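Local coordinates for protein glucokinase (Streptomyces griseus, PDB 3VGL) that probably catalyses the ATP-dependent phosphorylation of D-glucose to D-glucose 6-phosphate, as a zinc-containing glucokinase of the ROK family, at residues I126-G131 with A153-I158; Q177-R182 with R238-G243; V201-G204 with S209-G212; S219-A222 with V228-D231; D231-L236 with G266-D271. One frame throughout, in Å; residues are numbered along the deposited sequence.

Interaction 1 of 5, residues I126-G131 with A153-I158. With ZN (zinc ion), chain B; BGC (beta-D-glucopyranose), chain D; ANP (phosphoaminophosphonic acid-adenylate ester), chain E.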
# COMPACT_ATOMS: atom_id res chain seq x y z
N ILE A 126 -20.19 -17.68 -5.75
CA ILE A 126 -19.72 -16.88 -4.62
C ILE A 126 -20.55 -15.62 -4.52
O ILE A 126 -20.72 -14.91 -5.51
CB ILE A 126 -18.21 -16.52 -4.81
CG1 ILE A 126 -17.32 -17.79 -4.84
CG2 ILE A 126 -17.74 -15.56 -3.72
CD1 ILE A 126 -17.30 -18.61 -3.52
N CYS A 127 -21.03 -15.34 -3.32
CA CYS A 127 -21.81 -14.14 -3.02
C CYS A 127 -20.99 -13.16 -2.19
O CYS A 127 -20.24 -13.55 -1.27
CB CYS A 127 -23.06 -14.51 -2.25
SG CYS A 127 -24.12 -13.14 -1.76
N ILE A 128 -21.11 -11.87 -2.53
CA ILE A 128 -20.66 -10.79 -1.64
C ILE A 128 -21.84 -9.90 -1.39
O ILE A 128 -22.67 -9.68 -2.28
CB ILE A 128 -19.47 -9.95 -2.19
CG1 ILE A 128 -19.84 -9.10 -3.41
CG2 ILE A 128 -18.29 -10.85 -2.50
CD1 ILE A 128 -18.79 -7.99 -3.72
N THR A 129 -21.95 -9.41 -0.16
CA THR A 129 -23.00 -8.43 0.13
C THR A 129 -22.35 -7.11 0.50
O THR A 129 -21.34 -7.09 1.23
CB THR A 129 -23.97 -8.89 1.23
OG1 THR A 129 -23.26 -9.09 2.46
CG2 THR A 129 -24.70 -10.19 0.82
N LEU A 130 -22.89 -6.03 -0.04
CA LEU A 130 -22.38 -4.68 0.21
C LEU A 130 -23.42 -3.92 1.01
O LEU A 130 -24.49 -3.61 0.50
CB LEU A 130 -22.12 -3.97 -1.13
CG LEU A 130 -21.09 -4.62 -2.05
CD1 LEU A 130 -21.05 -3.88 -3.38
CD2 LEU A 130 -19.69 -4.62 -1.38
N GLY A 131 -23.08 -3.59 2.25
CA GLY A 131 -24.04 -2.96 3.18
C GLY A 131 -23.27 -2.19 4.22
O GLY A 131 -22.32 -1.47 3.90
N ALA A 153 -15.90 -17.53 4.72
CA ALA A 153 -16.59 -16.51 3.92
C ALA A 153 -16.69 -15.17 4.65
O ALA A 153 -17.61 -14.38 4.41
CB ALA A 153 -17.97 -17.00 3.46
N GLU A 154 -15.71 -14.89 5.49
CA GLU A 154 -15.59 -13.56 6.09
C GLU A 154 -14.73 -12.67 5.18
O GLU A 154 -13.68 -12.14 5.58
CB GLU A 154 -15.05 -13.68 7.51
CG GLU A 154 -16.17 -14.06 8.49
CD GLU A 154 -17.26 -13.01 8.51
OE1 GLU A 154 -16.88 -11.81 8.50
OE2 GLU A 154 -18.45 -13.40 8.54
N PHE A 155 -15.22 -12.50 3.95
CA PHE A 155 -14.44 -11.81 2.93
C PHE A 155 -14.17 -10.34 3.28
O PHE A 155 -13.19 -9.73 2.81
CB PHE A 155 -15.21 -11.78 1.59
CG PHE A 155 -15.57 -13.13 1.03
CD1 PHE A 155 -14.87 -14.30 1.37
CD2 PHE A 155 -16.58 -13.21 0.08
CE1 PHE A 155 -15.23 -15.54 0.79
CE2 PHE A 155 -16.94 -14.42 -0.49
CZ PHE A 155 -16.28 -15.59 -0.14
N GLY A 156 -15.04 -9.77 4.11
CA GLY A 156 -14.92 -8.36 4.47
C GLY A 156 -13.65 -8.03 5.20
O GLY A 156 -13.24 -6.88 5.25
N HIS A 157 -13.00 -9.06 5.77
CA HIS A 157 -11.80 -8.83 6.58
C HIS A 157 -10.53 -9.40 5.97
O HIS A 157 -9.50 -9.51 6.63
CB HIS A 157 -12.05 -9.28 8.04
CG HIS A 157 -13.32 -8.73 8.56
ND1 HIS A 157 -13.46 -7.39 8.89
CD2 HIS A 157 -14.56 -9.28 8.64
CE1 HIS A 157 -14.72 -7.16 9.20
NE2 HIS A 157 -15.41 -8.28 9.06
N ILE A 158 -10.59 -9.69 4.68
CA ILE A 158 -9.36 -9.95 3.91
C ILE A 158 -8.63 -8.61 3.80
O ILE A 158 -9.25 -7.58 3.57
CB ILE A 158 -9.72 -10.43 2.47
CG1 ILE A 158 -10.38 -11.81 2.54
CG2 ILE A 158 -8.48 -10.45 1.56
CD1 ILE A 158 -11.17 -12.09 1.25
ZN ZN B . -11.97 -5.98 9.39
C2 BGC D . -19.23 -9.15 9.23
C3 BGC D . -19.86 -10.31 8.47
C4 BGC D . -21.17 -9.90 7.80
C5 BGC D . -20.91 -8.65 6.99
C6 BGC D . -22.17 -8.13 6.30
C1 BGC D . -19.08 -7.97 8.28
O1 BGC D . -18.60 -6.84 8.94
O2 BGC D . -17.91 -9.57 9.64
O3 BGC D . -20.09 -11.39 9.33
O4 BGC D . -21.60 -10.93 6.93
O5 BGC D . -20.37 -7.61 7.79
O6 BGC D . -23.18 -7.82 7.25
PB ANP E . -27.49 -3.73 6.73
O1B ANP E . -25.97 -3.71 6.58
O2B ANP E . -28.03 -3.25 8.05
N3B ANP E . -28.06 -5.33 6.49
PA ANP E . -27.84 -2.50 4.10
O1A ANP E . -29.01 -1.69 3.54
O2A ANP E . -27.45 -3.79 3.46
O3A ANP E . -28.14 -2.71 5.68
O5' ANP E . -26.52 -1.58 4.16
C5' ANP E . -26.53 -0.28 4.74
C4' ANP E . -25.45 0.57 4.09
O4' ANP E . -25.59 0.53 2.67
C3' ANP E . -25.60 2.01 4.51
O3' ANP E . -24.31 2.61 4.41
C2' ANP E . -26.50 2.55 3.42
O2' ANP E . -26.36 3.95 3.26
C1' ANP E . -26.05 1.79 2.18
N9 ANP E . -27.19 1.49 1.30
C8 ANP E . -28.24 0.68 1.55
N7 ANP E . -29.09 0.64 0.48
C5 ANP E . -28.54 1.43 -0.46
C6 ANP E . -28.89 1.88 -1.84
N6 ANP E . -30.03 1.44 -2.45
N1 ANP E . -28.02 2.70 -2.47
C2 ANP E . -26.88 3.17 -1.90
N3 ANP E . -26.52 2.81 -0.65
C4 ANP E . -27.30 1.98 0.07
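Phe155 makes every contact of 153-158 with 126-131, joining strand 125-130 to a loop that supplies Glu154 and His157 to the glucose. Its ring meets the strand along the CD2-CE2 side: Ile126 CG2 comes obliquely to CE2 at 3.5 Å, and Ile128 CG2 lies near the ring plane, at its edge, 3.9 Å from CD2. Between the two methyls the carbonyl O of Cys127 comes as close to CE2 as Ile126 does, again obliquely. Ile126 can reach the ring because CG2 stands anti to its backbone N while CG1 is turned aside (chi1 -63°). Leu247 of helix 227-251 and Leu250 of a second subunit also pack on Phe155.

The hydrogen bonds belong to the residues flanking the ring. Glu154 takes two glucose hydroxyls with one carboxylate, O2 giving to OE1 and O3 to OE2, both at 2.7 Å. His157 NE2 donates to the same glucose O2 (2.9 Å, 149°), and this oxygen therefore both accepts and donates.

Metal coordination fixes the other nitrogen: His157 ND1 binds zinc at 2.1 Å, with Cys167, Cys169 and Cys174 completing the site. The sequence Glu-Phe-Gly-His matches the ExGH motif of ROK kinases. With ND1 committed to zinc, NE2 carries the proton, so the metal probably orients the imidazole as a donor to the sugar while Phe155 seats the motif on the core strand.

Interaction 2 of 5, residues Q177-R182 with R238-G243. With ANP (phosphoaminophosphonic acid-adenylate ester), chain E.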
# COMPACT_ATOMS: atom_id res chain seq x y z
N GLN A 177 -13.67 -1.96 4.43
CA GLN A 177 -13.46 -0.51 4.57
C GLN A 177 -13.37 0.21 3.23
O GLN A 177 -13.51 1.43 3.20
CB GLN A 177 -12.20 -0.22 5.42
CG GLN A 177 -12.33 -0.74 6.85
CD GLN A 177 -13.55 -0.18 7.53
OE1 GLN A 177 -13.85 1.03 7.42
NE2 GLN A 177 -14.28 -1.05 8.21
N TYR A 178 -13.19 -0.57 2.15
CA TYR A 178 -13.04 -0.03 0.78
C TYR A 178 -14.23 -0.35 -0.10
O TYR A 178 -14.50 0.37 -1.07
CB TYR A 178 -11.74 -0.54 0.14
CG TYR A 178 -10.54 -0.16 0.96
CD1 TYR A 178 -9.95 1.09 0.81
CD2 TYR A 178 -10.07 -1.00 1.98
CE1 TYR A 178 -8.86 1.48 1.60
CE2 TYR A 178 -8.98 -0.62 2.77
CZ TYR A 178 -8.40 0.62 2.57
OH TYR A 178 -7.33 1.06 3.34
N ALA A 179 -14.93 -1.43 0.21
CA ALA A 179 -16.11 -1.81 -0.58
C ALA A 179 -17.24 -2.20 0.38
O ALA A 179 -17.20 -3.27 1.02
CB ALA A 179 -15.78 -2.99 -1.50
N SER A 180 -18.21 -1.31 0.48
CA SER A 180 -19.39 -1.51 1.32
C SER A 180 -20.28 -0.31 1.05
O SER A 180 -19.85 0.65 0.36
CB SER A 180 -19.02 -1.57 2.81
OG SER A 180 -18.73 -0.27 3.31
N GLY A 181 -21.51 -0.35 1.56
CA GLY A 181 -22.39 0.85 1.50
C GLY A 181 -21.78 2.00 2.30
O GLY A 181 -21.85 3.15 1.89
N ARG A 182 -21.17 1.68 3.44
CA ARG A 182 -20.52 2.72 4.24
C ARG A 182 -19.38 3.38 3.49
O ARG A 182 -19.22 4.60 3.60
CB ARG A 182 -20.06 2.23 5.61
CG ARG A 182 -21.15 2.10 6.60
CD ARG A 182 -20.60 1.89 8.00
NE ARG A 182 -21.71 1.93 8.94
CZ ARG A 182 -21.62 1.53 10.21
NH1 ARG A 182 -22.69 1.59 10.99
NH2 ARG A 182 -20.47 1.08 10.67
N ARG A 238 -13.99 0.11 -8.17
CA ARG A 238 -12.55 -0.13 -8.19
C ARG A 238 -12.20 -1.21 -7.18
O ARG A 238 -11.53 -2.20 -7.48
CB ARG A 238 -11.81 1.19 -7.88
CG ARG A 238 -10.31 1.07 -7.53
CD ARG A 238 -9.81 2.42 -6.94
NE ARG A 238 -8.42 2.38 -6.48
CZ ARG A 238 -7.82 3.31 -5.74
NH1 ARG A 238 -8.47 4.40 -5.34
NH2 ARG A 238 -6.55 3.15 -5.38
N TRP A 239 -12.68 -1.01 -5.96
CA TRP A 239 -12.33 -1.93 -4.89
C TRP A 239 -13.18 -3.20 -4.93
O TRP A 239 -12.67 -4.30 -4.61
CB TRP A 239 -12.48 -1.24 -3.54
CG TRP A 239 -11.50 -0.14 -3.38
CD1 TRP A 239 -11.75 1.21 -3.50
CD2 TRP A 239 -10.13 -0.27 -3.02
NE1 TRP A 239 -10.59 1.92 -3.27
CE2 TRP A 239 -9.59 1.04 -2.97
CE3 TRP A 239 -9.30 -1.36 -2.75
CZ2 TRP A 239 -8.23 1.28 -2.64
CZ3 TRP A 239 -7.93 -1.12 -2.43
CH2 TRP A 239 -7.44 0.19 -2.37
N ALA A 240 -14.48 -3.06 -5.26
CA ALA A 240 -15.32 -4.26 -5.28
C ALA A 240 -14.86 -5.20 -6.41
O ALA A 240 -14.74 -6.41 -6.21
CB ALA A 240 -16.81 -3.87 -5.45
N GLY A 241 -14.64 -4.62 -7.59
CA GLY A 241 -14.20 -5.42 -8.75
C GLY A 241 -12.83 -6.05 -8.58
O GLY A 241 -12.64 -7.21 -8.96
N ALA A 242 -11.87 -5.31 -8.01
CA ALA A 242 -10.54 -5.88 -7.73
C ALA A 242 -10.65 -7.05 -6.77
O ALA A 242 -9.98 -8.08 -6.95
CB ALA A 242 -9.58 -4.83 -7.18
N GLY A 243 -11.50 -6.92 -5.76
CA GLY A 243 -11.70 -8.01 -4.82
C GLY A 243 -12.37 -9.21 -5.46
O GLY A 243 -12.04 -10.34 -5.14
PB ANP E . -27.49 -3.73 6.73
O1B ANP E . -25.97 -3.71 6.58
O2B ANP E . -28.03 -3.25 8.05
N3B ANP E . -28.06 -5.33 6.49
PA ANP E . -27.84 -2.50 4.10
O1A ANP E . -29.01 -1.69 3.54
O2A ANP E . -27.45 -3.79 3.46
O3A ANP E . -28.14 -2.71 5.68
O5' ANP E . -26.52 -1.58 4.16
C5' ANP E . -26.53 -0.28 4.74
C4' ANP E . -25.45 0.57 4.09
O4' ANP E . -25.59 0.53 2.67
C3' ANP E . -25.60 2.01 4.51
O3' ANP E . -24.31 2.61 4.41
C2' ANP E . -26.50 2.55 3.42
O2' ANP E . -26.36 3.95 3.26
C1' ANP E . -26.05 1.79 2.18
N9 ANP E . -27.19 1.49 1.30
C8 ANP E . -28.24 0.68 1.55
N7 ANP E . -29.09 0.64 0.48
C5 ANP E . -28.54 1.43 -0.46
C6 ANP E . -28.89 1.88 -1.84
N6 ANP E . -30.03 1.44 -2.45
N1 ANP E . -28.02 2.70 -2.47
C2 ANP E . -26.88 3.17 -1.90
N3 ANP E . -26.52 2.81 -0.65
C4 ANP E . -27.30 1.98 0.07
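The indole of Trp239 is covered on both faces. On one, Tyr178 CB makes a CH-pi contact, 3.8 Å from the centroid of the five-membered ring and 24° off its normal; on the opposite face lies Arg238 NE, offset toward the rim, with the guanidinium spread over Trp239 CZ2. The phenol of Tyr178 runs obliquely along the six-membered ring, centroids 4.5 Å apart and planes at 35°, its CD1 nearest CE2. Beside the aromatic pair, Ala179 CB meets Ala240 CB at 4.2 Å, where the backbones come closest. At the entrance to helix 181-194, Ser180 is the N-cap and Gly181 abuts the nucleotide ribose.

The polar ends find partners outside the two segments. Glu235 of the same chain takes Trp239 NE1 and pairs with Arg238; Tyr178 OH bonds Leu165 N. Tyr178 OH and Arg238 also reach Asp163 of the third subunit. Apolar ring faces thus hold the segment leading into helix 181-194 against helix 227-251, while two polar ends extend the contact into the tetramer interface.

Interaction 3 of 5, residues V201-G204 with S209-G212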
# COMPACT_ATOMS: atom_id res chain seq x y z
N VAL A 201 -27.15 18.04 -7.42
CA VAL A 201 -28.26 17.08 -7.39
C VAL A 201 -28.21 16.20 -6.13
O VAL A 201 -29.21 16.04 -5.43
CB VAL A 201 -28.32 16.23 -8.68
CG1 VAL A 201 -29.29 15.05 -8.54
CG2 VAL A 201 -28.69 17.09 -9.88
N LEU A 202 -27.03 15.66 -5.83
CA LEU A 202 -26.87 14.82 -4.65
C LEU A 202 -27.25 15.54 -3.36
O LEU A 202 -28.04 15.02 -2.57
CB LEU A 202 -25.43 14.28 -4.56
CG LEU A 202 -24.98 13.51 -3.31
CD1 LEU A 202 -25.83 12.28 -3.13
CD2 LEU A 202 -23.52 13.13 -3.44
N LEU A 203 -26.70 16.73 -3.16
CA LEU A 203 -26.99 17.52 -1.97
C LEU A 203 -28.46 17.93 -1.88
O LEU A 203 -29.05 17.93 -0.79
CB LEU A 203 -26.07 18.74 -1.88
CG LEU A 203 -24.56 18.44 -1.79
CD1 LEU A 203 -23.74 19.63 -2.27
CD2 LEU A 203 -24.15 18.03 -0.38
N GLY A 204 -29.07 18.22 -3.03
CA GLY A 204 -30.49 18.56 -3.11
C GLY A 204 -31.44 17.45 -2.69
O GLY A 204 -32.57 17.71 -2.29
N SER A 209 -26.52 19.57 2.95
CA SER A 209 -25.20 19.47 3.58
C SER A 209 -24.52 18.14 3.24
O SER A 209 -25.18 17.16 2.89
CB SER A 209 -25.32 19.60 5.10
OG SER A 209 -25.89 18.44 5.68
N VAL A 210 -23.19 18.13 3.35
CA VAL A 210 -22.39 16.91 3.17
C VAL A 210 -22.80 15.85 4.20
O VAL A 210 -22.97 14.68 3.85
CB VAL A 210 -20.87 17.21 3.27
CG1 VAL A 210 -20.05 15.92 3.33
CG2 VAL A 210 -20.43 18.06 2.09
N ASP A 211 -22.97 16.28 5.45
CA ASP A 211 -23.32 15.38 6.55
C ASP A 211 -24.66 14.68 6.33
O ASP A 211 -24.89 13.59 6.86
CB ASP A 211 -23.37 16.15 7.86
CG ASP A 211 -22.81 15.36 9.02
OD1 ASP A 211 -23.61 14.77 9.78
OD2 ASP A 211 -21.56 15.31 9.15
N GLY A 212 -25.53 15.32 5.55
CA GLY A 212 -26.87 14.78 5.25
C GLY A 212 -26.93 13.82 4.07
O GLY A 212 -28.01 13.33 3.72
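The flat group here is the peptide between Ser209 and Val210, and Leu203 sits on one of its faces: CD2 lies over the peptide, displaced from the carbonyl carbon toward O and 3.6 Å from Ser209 C. Leu203 CD2 is 3.5 Å from Ser209 O and 3.9 Å from Val210 N. On the opposite side of the plane are Ser209's own OG and, out beyond the carbonyl O, Gly212 N. The contact closes a short surface loop in which the chain leaves helix 200-204 and bends into a type I-like beta turn, Ser209 to Gly212, just ahead of helix 215-223.

Leu203 reaches across with its far end. CG stands anti to the carbonyl carbon (chi1 -61°), beside the backbone N; with CG so placed, CD2 is the branch that reaches Ser209, although CB itself does not point at the turn. Val210 turns its CB away from the helix, and its CG2 gives Leu203 CD2 only a loose apolar neighbour at 4.5 Å.

The turn is held by its own bonds. Gly212 N donates to Ser209 O at 3.3 Å and, weakly, to Ser209 OG, whose hydroxyl is also bonded to Asp207 OD1. Leu202 packs on helix 215-223 instead. This is surface packing away from the active site, the Val210 side chain about 14 Å from the nucleotide. The weak Gly212 N to Ser209 OG bond spans 3.1 Å and is bent to 131°.

Interaction 4 of 5, residues S219-A222 with V228-D231. With ANP (phosphoaminophosphonic acid-adenylate ester), chain E.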
# COMPACT_ATOMS: atom_id res chain seq x y z
N SER A 219 -27.34 6.83 -4.92
CA SER A 219 -27.89 6.00 -5.99
C SER A 219 -28.81 6.81 -6.91
O SER A 219 -28.59 6.84 -8.13
CB SER A 219 -28.64 4.81 -5.40
OG SER A 219 -27.72 3.89 -4.81
N GLU A 220 -29.79 7.48 -6.32
CA GLU A 220 -30.72 8.30 -7.10
C GLU A 220 -29.99 9.40 -7.87
O GLU A 220 -30.26 9.62 -9.06
CB GLU A 220 -31.83 8.89 -6.20
CG GLU A 220 -32.93 9.68 -6.95
CD GLU A 220 -33.43 9.00 -8.23
OE1 GLU A 220 -33.50 7.75 -8.30
OE2 GLU A 220 -33.77 9.72 -9.20
N ALA A 221 -29.07 10.10 -7.20
CA ALA A 221 -28.27 11.13 -7.85
C ALA A 221 -27.44 10.60 -9.02
O ALA A 221 -27.39 11.22 -10.08
CB ALA A 221 -27.39 11.86 -6.84
N ALA A 222 -26.81 9.43 -8.84
CA ALA A 222 -26.07 8.81 -9.94
C ALA A 222 -26.96 8.48 -11.15
O ALA A 222 -26.55 8.67 -12.29
CB ALA A 222 -25.28 7.56 -9.46
N VAL A 228 -20.47 13.67 -8.99
CA VAL A 228 -19.88 13.22 -7.72
C VAL A 228 -20.44 11.85 -7.35
O VAL A 228 -19.69 10.98 -6.89
CB VAL A 228 -20.07 14.27 -6.59
CG1 VAL A 228 -20.02 13.61 -5.19
CG2 VAL A 228 -19.03 15.37 -6.71
N ALA A 229 -21.73 11.65 -7.55
CA ALA A 229 -22.34 10.35 -7.24
C ALA A 229 -21.80 9.26 -8.18
O ALA A 229 -21.49 8.16 -7.74
CB ALA A 229 -23.85 10.44 -7.29
N VAL A 230 -21.71 9.58 -9.47
CA VAL A 230 -21.17 8.65 -10.46
C VAL A 230 -19.73 8.28 -10.10
O VAL A 230 -19.35 7.09 -10.12
CB VAL A 230 -21.30 9.23 -11.90
CG1 VAL A 230 -20.54 8.39 -12.93
CG2 VAL A 230 -22.77 9.35 -12.27
N ASP A 231 -18.93 9.28 -9.71
CA ASP A 231 -17.53 9.05 -9.31
C ASP A 231 -17.40 8.17 -8.06
O ASP A 231 -16.45 7.37 -7.94
CB ASP A 231 -16.78 10.37 -9.08
CG ASP A 231 -15.27 10.18 -9.10
OD1 ASP A 231 -14.78 9.54 -10.05
OD2 ASP A 231 -14.58 10.65 -8.16
PB ANP E . -27.49 -3.73 6.73
O1B ANP E . -25.97 -3.71 6.58
O2B ANP E . -28.03 -3.25 8.05
N3B ANP E . -28.06 -5.33 6.49
PA ANP E . -27.84 -2.50 4.10
O1A ANP E . -29.01 -1.69 3.54
O2A ANP E . -27.45 -3.79 3.46
O3A ANP E . -28.14 -2.71 5.68
O5' ANP E . -26.52 -1.58 4.16
C5' ANP E . -26.53 -0.28 4.74
C4' ANP E . -25.45 0.57 4.09
O4' ANP E . -25.59 0.53 2.67
C3' ANP E . -25.60 2.01 4.51
O3' ANP E . -24.31 2.61 4.41
C2' ANP E . -26.50 2.55 3.42
O2' ANP E . -26.36 3.95 3.26
C1' ANP E . -26.05 1.79 2.18
N9 ANP E . -27.19 1.49 1.30
C8 ANP E . -28.24 0.68 1.55
N7 ANP E . -29.09 0.64 0.48
C5 ANP E . -28.54 1.43 -0.46
C6 ANP E . -28.89 1.88 -1.84
N6 ANP E . -30.03 1.44 -2.45
N1 ANP E . -28.02 2.70 -2.47
C2 ANP E . -26.88 3.17 -1.90
N3 ANP E . -26.52 2.81 -0.65
C4 ANP E . -27.30 1.98 0.07
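Two consecutive helices, 215-223 and 227-251, are joined by a short turn and pack through alanines beside the adenine of the nucleotide. Ala229 points its CB at the partner helix and meets backbone as well as side chains: the methyl is 3.5 Å from Ala222 N, 3.8 Å from Ala221 CB and 3.9 Å from Ala222 CB. Here the CA atoms of Ala222 and Ala229 are 4.9 Å apart, a spacing that leaves room for little beyond a methyl. One residue on, Val230 reaches back with CG2: CG1 is anti to the backbone N (chi1 171°), which leaves CG2 anti to the carbonyl carbon. Val230 CG2 lies 3.8 Å from Ala222 O and 4.2 Å from Ala222 CB, at the outer border of the contact.

The turn is tied down by Asp226, whose OD2 accepts from Ala229 N, while Val201 and Leu202 of helix 200-204 pack on Ala221. Ser219 OG donates to N1 of the adenine at 2.6 Å. The hydrogen bond reads the acceptor N1 of the base directly. Two helices packed through alanines, with Ser219 on the far side of helix 215-223 from the contact and bonded to the base, thus form part of the adenine-binding side of this actin-like ATPase fold.

Interaction 5 of 5, residues D231-L236 with G266-D271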
# COMPACT_ATOMS: atom_id res chain seq x y z
N ASP A 231 -18.93 9.28 -9.71
CA ASP A 231 -17.53 9.05 -9.31
C ASP A 231 -17.40 8.17 -8.06
O ASP A 231 -16.45 7.37 -7.94
CB ASP A 231 -16.78 10.37 -9.08
CG ASP A 231 -15.27 10.18 -9.10
OD1 ASP A 231 -14.78 9.54 -10.05
OD2 ASP A 231 -14.58 10.65 -8.16
N SER A 232 -18.33 8.33 -7.13
CA SER A 232 -18.34 7.52 -5.90
C SER A 232 -18.60 6.05 -6.22
O SER A 232 -17.98 5.14 -5.62
CB SER A 232 -19.37 8.04 -4.91
OG SER A 232 -19.16 9.41 -4.63
N PHE A 233 -19.54 5.79 -7.12
CA PHE A 233 -19.78 4.44 -7.59
C PHE A 233 -18.56 3.88 -8.31
O PHE A 233 -18.26 2.69 -8.15
CB PHE A 233 -21.04 4.36 -8.47
CG PHE A 233 -22.29 4.17 -7.68
CD1 PHE A 233 -23.16 5.23 -7.49
CD2 PHE A 233 -22.59 2.95 -7.07
CE1 PHE A 233 -24.33 5.08 -6.74
CE2 PHE A 233 -23.76 2.78 -6.31
CZ PHE A 233 -24.63 3.86 -6.14
N ARG A 234 -17.85 4.73 -9.07
CA ARG A 234 -16.59 4.31 -9.73
C ARG A 234 -15.55 3.85 -8.70
O ARG A 234 -14.90 2.81 -8.90
CB ARG A 234 -16.01 5.43 -10.62
CG ARG A 234 -14.70 5.04 -11.29
CD ARG A 234 -14.21 6.08 -12.30
NE ARG A 234 -13.62 5.42 -13.47
CZ ARG A 234 -14.30 5.06 -14.56
NH1 ARG A 234 -13.67 4.45 -15.56
NH2 ARG A 234 -15.61 5.29 -14.66
N GLU A 235 -15.42 4.60 -7.61
CA GLU A 235 -14.45 4.25 -6.58
C GLU A 235 -14.87 2.97 -5.86
O GLU A 235 -14.03 2.10 -5.60
CB GLU A 235 -14.25 5.42 -5.58
CG GLU A 235 -13.20 5.18 -4.49
CD GLU A 235 -11.77 5.19 -4.97
OE1 GLU A 235 -11.52 5.62 -6.12
OE2 GLU A 235 -10.89 4.75 -4.20
N LEU A 236 -16.16 2.85 -5.55
CA LEU A 236 -16.67 1.59 -4.94
C LEU A 236 -16.36 0.40 -5.84
O LEU A 236 -15.88 -0.63 -5.37
CB LEU A 236 -18.18 1.68 -4.67
CG LEU A 236 -18.88 0.37 -4.30
CD1 LEU A 236 -18.38 -0.16 -2.95
CD2 LEU A 236 -20.40 0.60 -4.27
N GLY A 266 -29.41 -2.61 -8.89
CA GLY A 266 -29.21 -3.36 -10.14
C GLY A 266 -28.01 -2.87 -10.93
O GLY A 266 -26.93 -2.64 -10.36
N GLU A 267 -28.19 -2.68 -12.24
CA GLU A 267 -27.07 -2.34 -13.13
C GLU A 267 -26.38 -1.02 -12.81
O GLU A 267 -25.21 -0.85 -13.15
CB GLU A 267 -27.52 -2.38 -14.60
CG GLU A 267 -27.71 -3.81 -15.09
CD GLU A 267 -26.42 -4.62 -15.10
OE1 GLU A 267 -25.44 -4.19 -15.75
OE2 GLU A 267 -26.40 -5.70 -14.47
N LEU A 268 -27.07 -0.11 -12.12
CA LEU A 268 -26.44 1.15 -11.71
C LEU A 268 -25.11 0.88 -11.00
O LEU A 268 -24.10 1.53 -11.29
CB LEU A 268 -27.36 1.99 -10.82
CG LEU A 268 -26.78 3.34 -10.34
CD1 LEU A 268 -26.73 4.39 -11.46
CD2 LEU A 268 -27.56 3.85 -9.13
N VAL A 269 -25.13 -0.10 -10.11
CA VAL A 269 -23.92 -0.52 -9.37
C VAL A 269 -23.26 -1.76 -10.00
O VAL A 269 -22.03 -1.85 -9.99
CB VAL A 269 -24.22 -0.69 -7.86
CG1 VAL A 269 -25.24 -1.79 -7.59
CG2 VAL A 269 -22.94 -0.93 -7.06
N LEU A 270 -24.04 -2.68 -10.57
CA LEU A 270 -23.45 -3.90 -11.11
C LEU A 270 -22.59 -3.67 -12.35
O LEU A 270 -21.56 -4.35 -12.54
CB LEU A 270 -24.50 -4.99 -11.39
CG LEU A 270 -24.70 -6.08 -10.35
CD1 LEU A 270 -23.46 -6.99 -10.26
CD2 LEU A 270 -25.04 -5.49 -8.96
N ASP A 271 -22.98 -2.73 -13.21
CA ASP A 271 -22.22 -2.49 -14.44
C ASP A 271 -20.79 -1.99 -14.15
O ASP A 271 -19.85 -2.59 -14.66
CB ASP A 271 -23.00 -1.57 -15.40
CG ASP A 271 -22.22 -1.26 -16.67
OD1 ASP A 271 -22.05 -2.15 -17.53
OD2 ASP A 271 -21.78 -0.10 -16.82
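Apolar contacts carry this meeting, with Phe233 and Val269 at its centre. The phenyl ring comes obliquely against the valine, CE2 lying 3.8 Å from Val269 CB and CD2 3.9 Å from Val269 CG2. Farther out, Phe233 CZ touches Leu268 CD2 at 4.2 Å, and Leu236 CD2 reaches the same Val269 CG2 at 4.1 Å. That methyl is shared because it stands anti to the backbone N of Val269, leaving CG1 in the position between N and carbonyl carbon (chi1 63°).

These residues join helix 227-251 to helix 267-280, whose short segments cross at -46° with axes 9.9 Å apart. In the helical layer near the nucleotide, Phe233 also packs on Ile218, Ser219 and Ala222 of helix 215-223.

Backbone bonds start the second helix: Gly266, its N-cap residue, has a carbonyl O that accepts from both Val269 N (3.1 Å) and Leu270 N (2.9 Å).

Ionic pairs lie away from the apolar patch, Asp231 with Arg191 and Glu267 with Arg274.

From the N terminus, interaction 1 comes first: it closes a 21-residue, strand-bearing excursion and is complete before the others open. Interaction 2 then closes a long, helix-rich loop from 177-182 to 238-243. Interactions 3 and 4 both fall within that loop, in series, and touch where Leu202 meets Ala221. Interaction 5 starts at Asp231, shared with interaction 4, and runs to 266-271, so it crosses interaction 2; Leu236 packs on Ala179 and Ser180 between them. Ser219 and Ala222 pack on Phe233 and Leu268, tying helices 215-223, 227-251 and 267-280 together. Through Leu130 and Gly131, interaction 1 also touches interaction 2, linking the sheet that holds strand 125-130 to the helices around the nucleotide.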